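Local coordinates for arylsulfatase (Pseudoalteromonas sp. MB47, PDB 7AJ0), which probably removes sulfate groups from the algal polysaccharide fucoidan as an exo-acting, calcium-containing sulfatase that assembles into a hexamer, at residues P26-P31 with R417-Y422; V54-V59 with P261-H266; E89-T94 with A367-N372; V443-V448 with F457-G462. All coordinates share one frame; numbering follows the deposited sequence.

Contact 1 of 4, residues P26-P31 with R417-Y422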
loop_
_atom_site.group_PDB
_atom_site.type_symbol
_atom_site.label_atom_id
_atom_site.label_comp_id
_atom_site.label_asym_id
_atom_site.label_seq_id
_atom_site.Cartn_x
_atom_site.Cartn_y
_atom_site.Cartn_z
ATOM N N PRO A 26 -35.062 14.697 -18.804
ATOM C CA PRO A 26 -35.405 16.106 -18.565
ATOM C C PRO A 26 -34.230 17.017 -18.882
ATOM O O PRO A 26 -33.070 16.663 -18.665
ATOM C CB PRO A 26 -35.759 16.138 -17.074
ATOM C CG PRO A 26 -36.187 14.744 -16.761
ATOM C CD PRO A 26 -35.336 13.853 -17.625
ATOM N N ALA A 27 -34.542 18.201 -19.401
ATOM C CA ALA A 27 -33.534 19.169 -19.802
ATOM C C ALA A 27 -33.815 20.515 -19.153
ATOM O O ALA A 27 -34.956 20.834 -18.810
ATOM C CB ALA A 27 -33.487 19.334 -21.330
ATOM N N ILE A 28 -32.761 21.300 -18.988
ATOM C CA ILE A 28 -32.897 22.651 -18.439
ATOM C C ILE A 28 -33.335 23.591 -19.558
ATOM O O ILE A 28 -32.670 23.645 -20.604
ATOM C CB ILE A 28 -31.581 23.113 -17.821
ATOM C CG1 ILE A 28 -31.194 22.215 -16.645
ATOM C CG2 ILE A 28 -31.686 24.566 -17.373
ATOM C CD1 ILE A 28 -29.760 22.387 -16.188
ATOM N N PRO A 29 -34.426 24.337 -19.389
ATOM C CA PRO A 29 -34.817 25.291 -20.434
ATOM C C PRO A 29 -33.769 26.381 -20.609
ATOM O O PRO A 29 -33.239 26.921 -19.636
ATOM C CB PRO A 29 -36.147 25.862 -19.923
ATOM C CG PRO A 29 -36.635 24.878 -18.909
ATOM C CD PRO A 29 -35.404 24.294 -18.285
ATOM N N ARG A 30 -33.468 26.692 -21.868
ATOM C CA ARG A 30 -32.603 27.818 -22.227
ATOM C C ARG A 30 -33.322 28.668 -23.270
ATOM O O ARG A 30 -32.875 28.791 -24.415
ATOM C CB ARG A 30 -31.255 27.330 -22.750
ATOM C CG ARG A 30 -30.490 26.432 -21.787
ATOM C CD ARG A 30 -30.089 27.162 -20.515
ATOM N NE ARG A 30 -29.288 26.312 -19.637
ATOM C CZ ARG A 30 -29.059 26.561 -18.350
ATOM N NH1 ARG A 30 -29.576 27.641 -17.777
ATOM N NH2 ARG A 30 -28.319 25.725 -17.633
ATOM N N PRO A 31 -34.449 29.282 -22.895
ATOM C CA PRO A 31 -35.326 29.879 -23.919
ATOM C C PRO A 31 -34.685 31.002 -24.713
ATOM O O PRO A 31 -34.978 31.144 -25.906
ATOM C CB PRO A 31 -36.532 30.373 -23.099
ATOM C CG PRO A 31 -36.025 30.502 -21.695
ATOM C CD PRO A 31 -34.984 29.435 -21.529
ATOM N N ARG A 417 -27.975 22.463 -21.463
ATOM C CA ARG A 417 -29.303 21.965 -21.142
ATOM C C ARG A 417 -29.266 20.673 -20.338
ATOM O O ARG A 417 -30.324 20.193 -19.916
ATOM C CB ARG A 417 -30.113 21.740 -22.428
ATOM C CG ARG A 417 -30.243 22.988 -23.285
ATOM C CD ARG A 417 -31.264 22.827 -24.408
ATOM N NE ARG A 417 -32.610 22.586 -23.899
ATOM C CZ ARG A 417 -33.392 21.569 -24.263
ATOM N NH1 ARG A 417 -32.982 20.682 -25.160
ATOM N NH2 ARG A 417 -34.597 21.450 -23.729
ATOM N N ARG A 418 -28.084 20.107 -20.113
ATOM C CA ARG A 418 -27.931 18.873 -19.354
ATOM C C ARG A 418 -27.586 19.212 -17.912
ATOM O O ARG A 418 -26.649 19.975 -17.652
ATOM C CB ARG A 418 -26.847 17.981 -19.960
ATOM C CG ARG A 418 -26.521 16.750 -19.128
ATOM C CD ARG A 418 -25.573 15.807 -19.858
ATOM N NE ARG A 418 -26.230 15.104 -20.958
ATOM C CZ ARG A 418 -26.996 14.028 -20.807
ATOM N NH1 ARG A 418 -27.550 13.455 -21.866
ATOM N NH2 ARG A 418 -27.214 13.526 -19.600
ATOM N N GLN A 419 -28.341 18.637 -16.979
ATOM C CA GLN A 419 -28.149 18.904 -15.563
ATOM C C GLN A 419 -27.255 17.877 -14.889
ATOM O O GLN A 419 -26.548 18.217 -13.932
ATOM C CB GLN A 419 -29.507 18.939 -14.859
ATOM C CG GLN A 419 -29.475 19.533 -13.470
ATOM C CD GLN A 419 -30.863 19.701 -12.881
ATOM O OE1 GLN A 419 -31.161 20.719 -12.257
ATOM N NE2 GLN A 419 -31.716 18.701 -13.075
ATOM N N VAL A 420 -27.264 16.632 -15.360
ATOM C CA VAL A 420 -26.536 15.551 -14.709
ATOM C C VAL A 420 -25.998 14.599 -15.766
ATOM O O VAL A 420 -26.622 14.378 -16.809
ATOM C CB VAL A 420 -27.429 14.781 -13.705
ATOM C CG1 VAL A 420 -26.648 13.647 -13.061
ATOM C CG2 VAL A 420 -27.993 15.718 -12.646
ATOM N N VAL A 421 -24.824 14.038 -15.491
ATOM C CA VAL A 421 -24.254 12.953 -16.277
ATOM C C VAL A 421 -24.271 11.707 -15.406
ATOM O O VAL A 421 -23.788 11.734 -14.268
ATOM C CB VAL A 421 -22.825 13.274 -16.748
ATOM C CG1 VAL A 421 -22.214 12.070 -17.453
ATOM C CG2 VAL A 421 -22.833 14.482 -17.668
ATOM N N TYR A 422 -24.842 10.627 -15.929
ATOM C CA TYR A 422 -24.922 9.359 -15.217
ATOM C C TYR A 422 -23.906 8.390 -15.800
ATOM O O TYR A 422 -23.843 8.202 -17.019
ATOM C CB TYR A 422 -26.331 8.776 -15.303
ATOM C CG TYR A 422 -27.364 9.666 -14.662
ATOM C CD1 TYR A 422 -27.557 9.659 -13.288
ATOM C CD2 TYR A 422 -28.138 10.525 -15.429
ATOM C CE1 TYR A 422 -28.492 10.478 -12.697
ATOM C CE2 TYR A 422 -29.080 11.343 -14.848
ATOM C CZ TYR A 422 -29.253 11.318 -13.482
ATOM O OH TYR A 422 -30.189 12.135 -12.894
HETATM O O HOH W 1 -31.028 16.971 -17.218
#

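Contact 2 of 4, residues V54-V59 with P261-H266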
loop_
_atom_site.group_PDB
_atom_site.type_symbol
_atom_site.label_atom_id
_atom_site.label_comp_id
_atom_site.label_asym_id
_atom_site.label_seq_id
_atom_site.Cartn_x
_atom_site.Cartn_y
_atom_site.Cartn_z
ATOM N N VAL A 54 -23.748 17.092 -40.941
ATOM C CA VAL A 54 -23.052 16.844 -39.688
ATOM C C VAL A 54 -21.889 15.908 -39.979
ATOM O O VAL A 54 -22.062 14.889 -40.655
ATOM C CB VAL A 54 -23.974 16.239 -38.613
ATOM C CG1 VAL A 54 -23.185 15.980 -37.336
ATOM C CG2 VAL A 54 -25.152 17.160 -38.338
ATOM N N LEU A 55 -20.708 16.265 -39.487
ATOM C CA LEU A 55 -19.528 15.420 -39.559
ATOM C C LEU A 55 -19.053 15.176 -38.136
ATOM O O LEU A 55 -18.669 16.121 -37.439
ATOM C CB LEU A 55 -18.426 16.074 -40.396
ATOM C CG LEU A 55 -17.089 15.335 -40.447
ATOM C CD1 LEU A 55 -17.225 13.994 -41.149
ATOM C CD2 LEU A 55 -16.036 16.201 -41.130
ATOM N N VAL A 56 -19.115 13.924 -37.700
ATOM C CA VAL A 56 -18.655 13.531 -36.375
ATOM C C VAL A 56 -17.319 12.821 -36.551
ATOM O O VAL A 56 -17.261 11.713 -37.093
ATOM C CB VAL A 56 -19.674 12.635 -35.659
ATOM C CG1 VAL A 56 -19.200 12.325 -34.245
ATOM C CG2 VAL A 56 -21.043 13.295 -35.637
ATOM N N LEU A 57 -16.240 13.466 -36.111
ATOM C CA LEU A 57 -14.909 12.867 -36.125
ATOM C C LEU A 57 -14.700 12.169 -34.786
ATOM O O LEU A 57 -14.542 12.827 -33.751
ATOM C CB LEU A 57 -13.837 13.923 -36.368
ATOM C CG LEU A 57 -13.911 14.664 -37.702
ATOM C CD1 LEU A 57 -12.908 15.808 -37.730
ATOM C CD2 LEU A 57 -13.672 13.706 -38.855
ATOM N N LEU A 58 -14.706 10.844 -34.804
ATOM C CA LEU A 58 -14.666 10.033 -33.592
ATOM C C LEU A 58 -13.320 9.322 -33.542
ATOM O O LEU A 58 -13.089 8.358 -34.277
ATOM C CB LEU A 58 -15.826 9.044 -33.579
ATOM C CG LEU A 58 -16.101 8.295 -32.278
ATOM C CD1 LEU A 58 -16.480 9.247 -31.155
ATOM C CD2 LEU A 58 -17.204 7.275 -32.516
ATOM N N VAL A 59 -12.436 9.802 -32.680
ATOM C CA VAL A 59 -11.139 9.171 -32.466
ATOM C C VAL A 59 -11.285 8.117 -31.379
ATOM O O VAL A 59 -12.050 8.287 -30.423
ATOM C CB VAL A 59 -10.072 10.216 -32.096
ATOM C CG1 VAL A 59 -8.693 9.576 -32.072
ATOM C CG2 VAL A 59 -10.108 11.374 -33.076
ATOM N N PRO A 261 -28.193 16.582 -48.056
ATOM C CA PRO A 261 -27.441 16.677 -46.801
ATOM C C PRO A 261 -26.831 15.331 -46.447
ATOM O O PRO A 261 -27.430 14.277 -46.676
ATOM C CB PRO A 261 -28.495 17.106 -45.772
ATOM C CG PRO A 261 -29.689 17.546 -46.571
ATOM C CD PRO A 261 -29.641 16.769 -47.848
ATOM N N PHE A 262 -25.627 15.370 -45.889
ATOM C CA PHE A 262 -24.946 14.157 -45.466
ATOM C C PHE A 262 -24.792 14.147 -43.951
ATOM O O PHE A 262 -24.629 15.193 -43.316
ATOM C CB PHE A 262 -23.572 14.010 -46.148
ATOM C CG PHE A 262 -22.518 14.959 -45.641
ATOM C CD1 PHE A 262 -21.839 14.703 -44.457
ATOM C CD2 PHE A 262 -22.180 16.088 -46.367
ATOM C CE1 PHE A 262 -20.870 15.568 -43.994
ATOM C CE2 PHE A 262 -21.205 16.956 -45.911
ATOM C CZ PHE A 262 -20.549 16.695 -44.723
ATOM N N TYR A 263 -24.876 12.951 -43.379
ATOM C CA TYR A 263 -24.548 12.709 -41.980
ATOM C C TYR A 263 -23.486 11.618 -41.965
ATOM O O TYR A 263 -23.776 10.461 -42.291
ATOM C CB TYR A 263 -25.772 12.296 -41.171
ATOM C CG TYR A 263 -25.481 12.188 -39.691
ATOM C CD1 TYR A 263 -24.842 11.072 -39.170
ATOM C CD2 TYR A 263 -25.833 13.207 -38.818
ATOM C CE1 TYR A 263 -24.564 10.971 -37.823
ATOM C CE2 TYR A 263 -25.561 13.116 -37.466
ATOM C CZ TYR A 263 -24.926 11.994 -36.975
ATOM O OH TYR A 263 -24.650 11.889 -35.631
ATOM N N LEU A 264 -22.262 11.984 -41.594
ATOM C CA LEU A 264 -21.124 11.077 -41.639
ATOM C C LEU A 264 -20.503 10.972 -40.256
ATOM O O LEU A 264 -20.137 11.988 -39.657
ATOM C CB LEU A 264 -20.078 11.557 -42.650
ATOM C CG LEU A 264 -18.751 10.797 -42.620
ATOM C CD1 LEU A 264 -18.972 9.320 -42.898
ATOM C CD2 LEU A 264 -17.766 11.385 -43.616
ATOM N N ILE A 265 -20.379 9.744 -39.760
ATOM C CA ILE A 265 -19.555 9.435 -38.597
ATOM C C ILE A 265 -18.259 8.837 -39.143
ATOM O O ILE A 265 -18.228 7.687 -39.584
ATOM C CB ILE A 265 -20.249 8.479 -37.634
ATOM C CG1 ILE A 265 -21.461 9.151 -36.994
ATOM C CG2 ILE A 265 -19.264 8.007 -36.563
ATOM C CD1 ILE A 265 -22.328 8.210 -36.182
ATOM N N HIS A 266 -17.180 9.620 -39.115
ATOM C CA HIS A 266 -15.857 9.129 -39.480
ATOM C C HIS A 266 -15.189 8.605 -38.214
ATOM O O HIS A 266 -14.758 9.387 -37.360
ATOM C CB HIS A 266 -15.015 10.219 -40.128
ATOM C CG HIS A 266 -13.707 9.723 -40.658
ATOM N ND1 HIS A 266 -13.561 9.227 -41.936
ATOM C CD2 HIS A 266 -12.489 9.622 -40.074
ATOM C CE1 HIS A 266 -12.307 8.856 -42.121
ATOM N NE2 HIS A 266 -11.636 9.086 -41.007
#

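Contact 3 of 4, residues E89-T94 with A367-N372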
loop_
_atom_site.group_PDB
_atom_site.type_symbol
_atom_site.label_atom_id
_atom_site.label_comp_id
_atom_site.label_asym_id
_atom_site.label_seq_id
_atom_site.Cartn_x
_atom_site.Cartn_y
_atom_site.Cartn_z
ATOM N N GLU A 89 -10.975 28.152 -33.585
ATOM C CA GLU A 89 -11.952 28.796 -34.452
ATOM C C GLU A 89 -13.366 28.308 -34.184
ATOM O O GLU A 89 -14.274 28.601 -34.967
ATOM C CB GLU A 89 -11.577 28.567 -35.916
ATOM C CG GLU A 89 -10.315 29.305 -36.318
ATOM C CD GLU A 89 -9.707 28.777 -37.596
ATOM O OE1 GLU A 89 -10.340 27.927 -38.259
ATOM O OE2 GLU A 89 -8.587 29.211 -37.934
ATOM N N GLY A 90 -13.571 27.582 -33.094
ATOM C CA GLY A 90 -14.891 27.087 -32.726
ATOM C C GLY A 90 -15.046 27.032 -31.233
ATOM O O GLY A 90 -14.559 27.917 -30.515
ATOM N N LEU A 91 -15.710 25.987 -30.749
ATOM C CA LEU A 91 -16.052 25.839 -29.339
ATOM C C LEU A 91 -15.355 24.605 -28.788
ATOM O O LEU A 91 -15.512 23.505 -29.328
ATOM C CB LEU A 91 -17.569 25.731 -29.166
ATOM C CG LEU A 91 -18.121 25.251 -27.827
ATOM C CD1 LEU A 91 -17.760 26.202 -26.709
ATOM C CD2 LEU A 91 -19.638 25.089 -27.920
ATOM N N ARG A 92 -14.587 24.789 -27.717
ATOM C CA ARG A 92 -13.918 23.690 -27.036
ATOM C C ARG A 92 -14.674 23.379 -25.749
ATOM O O ARG A 92 -14.813 24.247 -24.881
ATOM C CB ARG A 92 -12.460 24.033 -26.738
ATOM C CG ARG A 92 -11.709 22.920 -26.027
ATOM C CD ARG A 92 -10.207 23.118 -26.103
ATOM N NE ARG A 92 -9.755 24.296 -25.368
ATOM C CZ ARG A 92 -9.451 24.301 -24.072
ATOM N NH1 ARG A 92 -9.560 23.192 -23.353
ATOM N NH2 ARG A 92 -9.041 25.421 -23.494
ATOM N N LEU A 93 -15.164 22.149 -25.635
ATOM C CA LEU A 93 -15.909 21.697 -24.468
ATOM C C LEU A 93 -14.958 20.981 -23.518
ATOM O O LEU A 93 -14.287 20.019 -23.911
ATOM C CB LEU A 93 -17.049 20.769 -24.883
ATOM C CG LEU A 93 -18.134 21.390 -25.760
ATOM C CD1 LEU A 93 -19.133 20.329 -26.189
ATOM C CD2 LEU A 93 -18.839 22.519 -25.032
ATOM N N THR A 94 -14.901 21.446 -22.272
ATOM C CA THR A 94 -14.005 20.883 -21.274
ATOM C C THR A 94 -14.698 19.912 -20.325
ATOM O O THR A 94 -14.028 19.322 -19.471
ATOM C CB THR A 94 -13.341 22.004 -20.462
ATOM O OG1 THR A 94 -14.340 22.889 -19.941
ATOM C CG2 THR A 94 -12.380 22.796 -21.332
ATOM N N ALA A 367 -15.942 31.772 -32.810
ATOM C CA ALA A 367 -14.618 31.232 -32.562
ATOM C C ALA A 367 -14.125 31.599 -31.169
ATOM O O ALA A 367 -14.495 32.632 -30.605
ATOM C CB ALA A 367 -13.633 31.748 -33.611
ATOM N N GLY A 368 -13.281 30.732 -30.617
ATOM C CA GLY A 368 -12.600 31.036 -29.378
ATOM C C GLY A 368 -13.401 30.807 -28.123
ATOM O O GLY A 368 -13.116 31.435 -27.098
ATOM N N GLN A 369 -14.393 29.927 -28.163
ATOM C CA GLN A 369 -15.199 29.628 -26.991
ATOM C C GLN A 369 -14.638 28.417 -26.259
ATOM O O GLN A 369 -14.359 27.383 -26.876
ATOM C CB GLN A 369 -16.651 29.355 -27.381
ATOM C CG GLN A 369 -17.442 30.573 -27.775
ATOM C CD GLN A 369 -18.878 30.226 -28.107
ATOM O OE1 GLN A 369 -19.710 30.061 -27.214
ATOM N NE2 GLN A 369 -19.172 30.094 -29.395
ATOM N N VAL A 370 -14.477 28.548 -24.947
ATOM C CA VAL A 370 -14.183 27.426 -24.065
ATOM C C VAL A 370 -15.318 27.359 -23.052
ATOM O O VAL A 370 -15.532 28.310 -22.289
ATOM C CB VAL A 370 -12.823 27.571 -23.369
ATOM C CG1 VAL A 370 -12.434 26.260 -22.704
ATOM C CG2 VAL A 370 -11.760 28.000 -24.365
ATOM N N ASN A 371 -16.053 26.250 -23.060
ATOM C CA ASN A 371 -17.276 26.109 -22.281
ATOM C C ASN A 371 -17.215 24.819 -21.481
ATOM O O ASN A 371 -16.984 23.745 -22.046
ATOM C CB ASN A 371 -18.503 26.111 -23.198
ATOM C CG ASN A 371 -19.786 26.413 -22.455
ATOM O OD1 ASN A 371 -19.968 25.997 -21.312
ATOM N ND2 ASN A 371 -20.684 27.145 -23.102
ATOM N N ASN A 372 -17.433 24.926 -20.170
ATOM C CA ASN A 372 -17.361 23.787 -19.266
ATOM C C ASN A 372 -18.732 23.177 -18.985
ATOM O O ASN A 372 -18.874 22.402 -18.032
ATOM C CB ASN A 372 -16.690 24.210 -17.956
ATOM C CG ASN A 372 -16.116 23.035 -17.185
ATOM O OD1 ASN A 372 -15.717 22.028 -17.769
ATOM N ND2 ASN A 372 -16.068 23.162 -15.864
#

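Contact 4 of 4, residues V443-V448 with F457-G462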
loop_
_atom_site.group_PDB
_atom_site.type_symbol
_atom_site.label_atom_id
_atom_site.label_comp_id
_atom_site.label_asym_id
_atom_site.label_seq_id
_atom_site.Cartn_x
_atom_site.Cartn_y
_atom_site.Cartn_z
ATOM N N VAL A 443 -16.603 2.378 -6.777
ATOM C CA VAL A 443 -15.282 2.925 -7.062
ATOM C C VAL A 443 -14.399 1.838 -7.655
ATOM O O VAL A 443 -14.325 0.727 -7.117
ATOM C CB VAL A 443 -14.641 3.512 -5.789
ATOM C CG1 VAL A 443 -13.142 3.702 -5.972
ATOM C CG2 VAL A 443 -15.314 4.827 -5.430
ATOM N N PHE A 444 -13.726 2.166 -8.756
ATOM C CA PHE A 444 -12.713 1.288 -9.321
ATOM C C PHE A 444 -11.404 1.466 -8.560
ATOM O O PHE A 444 -10.944 2.594 -8.354
ATOM C CB PHE A 444 -12.501 1.591 -10.802
ATOM C CG PHE A 444 -13.638 1.160 -11.681
ATOM C CD1 PHE A 444 -14.727 1.988 -11.886
ATOM C CD2 PHE A 444 -13.611 -0.072 -12.313
ATOM C CE1 PHE A 444 -15.770 1.596 -12.700
ATOM C CE2 PHE A 444 -14.652 -0.469 -13.130
ATOM C CZ PHE A 444 -15.732 0.366 -13.321
ATOM N N ASN A 445 -10.806 0.356 -8.143
ATOM C CA ASN A 445 -9.552 0.365 -7.398
ATOM C C ASN A 445 -8.552 -0.492 -8.161
ATOM O O ASN A 445 -8.818 -1.666 -8.432
ATOM C CB ASN A 445 -9.763 -0.150 -5.975
ATOM C CG ASN A 445 -8.682 0.316 -5.024
ATOM O OD1 ASN A 445 -8.525 1.514 -4.781
ATOM N ND2 ASN A 445 -7.937 -0.631 -4.471
ATOM N N THR A 446 -7.411 0.096 -8.508
ATOM C CA THR A 446 -6.457 -0.519 -9.420
ATOM C C THR A 446 -5.262 -1.068 -8.651
ATOM O O THR A 446 -4.632 -0.344 -7.873
ATOM C CB THR A 446 -5.992 0.496 -10.469
ATOM O OG1 THR A 446 -7.135 1.100 -11.089
ATOM C CG2 THR A 446 -5.136 -0.183 -11.528
ATOM N N ALA A 447 -4.945 -2.340 -8.891
ATOM C CA ALA A 447 -3.909 -3.035 -8.138
ATOM C C ALA A 447 -2.521 -2.897 -8.748
ATOM O O ALA A 447 -1.525 -2.990 -8.022
ATOM C CB ALA A 447 -4.259 -4.522 -8.018
ATOM N N VAL A 448 -2.426 -2.689 -10.058
ATOM C CA VAL A 448 -1.155 -2.538 -10.756
ATOM C C VAL A 448 -1.182 -1.199 -11.478
ATOM O O VAL A 448 -2.182 -0.878 -12.123
ATOM C CB VAL A 448 -0.896 -3.679 -11.758
ATOM C CG1 VAL A 448 0.486 -3.538 -12.379
ATOM C CG2 VAL A 448 -1.045 -5.038 -11.089
ATOM N N PHE A 457 -10.562 -3.716 -9.216
ATOM C CA PHE A 457 -11.760 -4.150 -8.522
ATOM C C PHE A 457 -12.833 -3.075 -8.661
ATOM O O PHE A 457 -12.532 -1.897 -8.873
ATOM C CB PHE A 457 -11.508 -4.394 -7.029
ATOM C CG PHE A 457 -10.232 -5.118 -6.730
ATOM C CD1 PHE A 457 -10.141 -6.489 -6.894
ATOM C CD2 PHE A 457 -9.128 -4.432 -6.253
ATOM C CE1 PHE A 457 -8.966 -7.161 -6.607
ATOM C CE2 PHE A 457 -7.952 -5.098 -5.962
ATOM C CZ PHE A 457 -7.872 -6.465 -6.139
ATOM N N LEU A 458 -14.089 -3.484 -8.525
ATOM C CA LEU A 458 -15.213 -2.558 -8.396
ATOM C C LEU A 458 -15.778 -2.747 -6.993
ATOM O O LEU A 458 -16.364 -3.793 -6.687
ATOM C CB LEU A 458 -16.271 -2.798 -9.464
ATOM C CG LEU A 458 -17.346 -1.711 -9.553
ATOM C CD1 LEU A 458 -16.722 -0.343 -9.790
ATOM C CD2 LEU A 458 -18.349 -2.026 -10.649
ATOM N N LEU A 459 -15.601 -1.739 -6.145
ATOM C CA LEU A 459 -15.849 -1.855 -4.718
ATOM C C LEU A 459 -17.014 -0.974 -4.301
ATOM O O LEU A 459 -17.203 0.122 -4.837
ATOM C CB LEU A 459 -14.595 -1.470 -3.927
ATOM C CG LEU A 459 -13.329 -2.214 -4.356
ATOM C CD1 LEU A 459 -12.123 -1.759 -3.555
ATOM C CD2 LEU A 459 -13.530 -3.716 -4.218
ATOM N N ASP A 460 -17.797 -1.469 -3.348
ATOM C CA ASP A 460 -18.860 -0.673 -2.755
ATOM C C ASP A 460 -18.266 0.360 -1.806
ATOM O O ASP A 460 -17.280 0.095 -1.113
ATOM C CB ASP A 460 -19.842 -1.567 -2.003
ATOM C CG ASP A 460 -20.646 -2.456 -2.928
ATOM O OD1 ASP A 460 -20.919 -2.028 -4.071
ATOM O OD2 ASP A 460 -21.006 -3.578 -2.511
ATOM N N ILE A 461 -18.877 1.543 -1.773
ATOM C CA ILE A 461 -18.412 2.614 -0.902
ATOM C C ILE A 461 -18.855 2.326 0.526
ATOM O O ILE A 461 -19.653 1.414 0.772
ATOM C CB ILE A 461 -18.916 3.989 -1.378
ATOM C CG1 ILE A 461 -20.433 3.999 -1.575
ATOM C CG2 ILE A 461 -18.214 4.378 -2.679
ATOM C CD1 ILE A 461 -21.202 4.548 -0.400
ATOM N N GLY A 462 -18.321 3.089 1.478
ATOM C CA GLY A 462 -18.665 2.912 2.873
ATOM C C GLY A 462 -19.904 3.681 3.284
ATOM O O GLY A 462 -20.948 3.589 2.630
#

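Contact 1 of 4, residues P26-P31 with R417-Y422
An extended N-terminal segment, the lead-in to helix 31-48, lies here against the loop that enters strand 420-425. One straight backbone hydrogen bond joins the two: Ile-28 N reaches Arg-417 O at 2.8 Å, in the plane of the carbonyl and on a lone pair. A weak bond from Arg-417 NE to Ile-28 O, 3.5 Å, runs back the other way. The Arg-417 chain, bent at chi3 (62°), brings its guanidinium over Ala-27, whose CB sits against one face, off toward the rim, 3.4 Å from NH2 of Arg-417. The same guanidinium is held by Asp-404 O through NH1. Arg-30 and Arg-417 run antiparallel, CG of Arg-30 3.8 Å from CG of Arg-417; their guanidinium planes are 81° apart, and Arg-30 turns back so that Ile-28 CG2 lies over the centre of its guanidinium while NH2 bonds Ser-416 O. Ile-28 sends CD1 across Gln-419 at about a right angle, 3.7 Å from CB of Gln-419. A water bridges the two segments, donating a hydrogen bond to Pro-26 O and accepting one from Gln-419 N. Arg-30 takes the N-cap position of helix 31-48. Beyond it, Val-420 packs on Leu-432 of strand 428-434 and on Phe-495 of helix 489-505, and Arg-418 forms a salt bridge with Asp-379 in helix 377-387.

Contact 2 of 4, residues V54-V59 with P261-H266
Strands 53-59 and 262-267 run parallel and side by side in the large mixed sheet of the sulfatase domain, their axes 4.9 Å apart and 8° from parallel. Five backbone bonds alternate between them. Val-54 uses both its polar atoms, N to Phe-262 O (3.2 Å) and O from Leu-264 N (3.1 Å). Val-56 does likewise, with its N on Leu-264 O and its O taking the more bent bond from His-266 N (139°). Leu-58 N closes the ladder on His-266 O at 2.9 Å. Phe-262 N goes to Asn-53 OD1, and Leu-55 and Leu-57 direct their backbone bonds to the other side, onto strand 318-324. On one face Val-54 lies alongside Tyr-263, CB 3.6 Å from CD2 of the ring, and Tyr-263 OH ends near CG2 of Val-56 while bonding Gln-141 and Ser-384. On the other face Leu-55 and Leu-264 point the same way, CD1 to CD2 at 3.6 Å, and Leu-57 CD2 touches CB of His-266, whose ND1 is bonded to Ser-248 OG. The touching residues are all buried, so the named main-chain groups are satisfied away from solvent, and Tyr-263 OH and His-266 ND1 find partners beyond the strand pair.

Contact 3 of 4, residues E89-T94 with A367-N372
Ala-367 opens the second segment with CB against Glu-89 O, 3.5 Å away, where the first segment has just left helix 81-88. Gly-368 turns the chain with a positive phi (81°), and at Gln-369 the parallel ladder starts: its N bonds Gly-90 O, and its O takes Arg-92 N at 2.7 Å. CB of Gln-369 meets Leu-91 CD1 at 3.4 Å, while the amide end bonds Asn-413 and Ser-366. Val-370 points to the other face, alongside Arg-92; its CG1 lies over one face of the guanidinium, toward the rim, 3.6 Å from NH2 of Arg-92, and also touches Thr-94 CG2 at 3.7 Å. Asn-371 N bonds Arg-92 O, and its O receives Thr-94 N from above the carbonyl plane; its CB rests on Leu-91 CD1. Asn-372 ends the pairing: its OD1 accepts Thr-94 OG1 at 2.7 Å, the hydroxyl again above the plane of the carbonyl, and is also bonded by Ser-95 OG. An alanine at Thr-94 would lose both OG1 and CG2, and would probably loosen the Asn-372 side chain and the packing on Val-370. The Leu-91, Leu-93 and Asn-371 face is covered by helix 406-409, Tyr-70 makes a cation-pi contact with Arg-92, and Ala-74 of a second subunit packs on Val-370 and Asn-372. On its other edge strand 91-97 pairs antiparallel with strand 354-360.

Contact 4 of 4, residues V443-V448 with F457-G462
The two strands 442-446 and 456-460 form an antiparallel beta hairpin, strongly twisted, with 134° between the directions of their short segments. Backbone bonds come in two reciprocal pairs. Val-443 and Leu-459 exchange N-H and C=O, at 3.0 Å for Val-443 N to Leu-459 O; Asn-445 and Phe-457 do the same, at 2.8 Å for Phe-457 N to Asn-445 O. Each N-H donor lies in the plane of the carbonyl that accepts it. Phe-444 and Leu-458 form the non-hydrogen-bonded pair between them, where the Phe-444 CA makes a CA-H...O contact with Phe-457 O at 3.2 Å. In the apolar packing, the side chains of Val-443 and Ile-461 cross at about a right angle, CG2 to CG2, and Leu-459 CD1 presses on CB of Asn-445 at 3.7 Å. Near the turn, Ala-447 CB approaches the Phe-457 ring obliquely, at 4.3 Å from CE2. The hairpin lies in a subunit interface: Phe-457 meets Trp-466 and Leu-459 meets its own counterpart in a third subunit, while Val-443, Asn-445 and Leu-459 pack on Phe-457 of a fourth, and backbone hydrogen bonds run from Leu-458 to the third and from Asp-460 to the fourth. A CH-pi contact lies on the face bearing Phe-444 and Leu-458. A serine at Phe-444 would remove the ring and with it this contact, and would probably loosen the packing of Leu-458. CD1 of Leu-458 lies 3.6 Å from the centroid of the Phe-444 ring, only 9° off its normal.

How the contacts relate
Contacts 2 and 3 belong to the same mixed sheet, with centres 19 Å apart, and their segments alternate along the chain; strands 318-324 and 354-360 connect them. Contact 2 lies nearest the metal site: the Leu-58 side chain is about 8 Å from the calcium held by Asp-60, Asp-61, Cys-102, Asp-325 and Asn-326. As in other sulfatases, this calcium probably marks the active site, and Cys-102, in a CTSSR sequence, probably corresponds to the cysteine converted to formylglycine. Contact 1 encloses both in sequence, with nearest atoms about 8 Å from contact 3. Contact 4 follows in the chain, its centre about 36 Å from that of contact 2, and, like contact 3, meets other subunits.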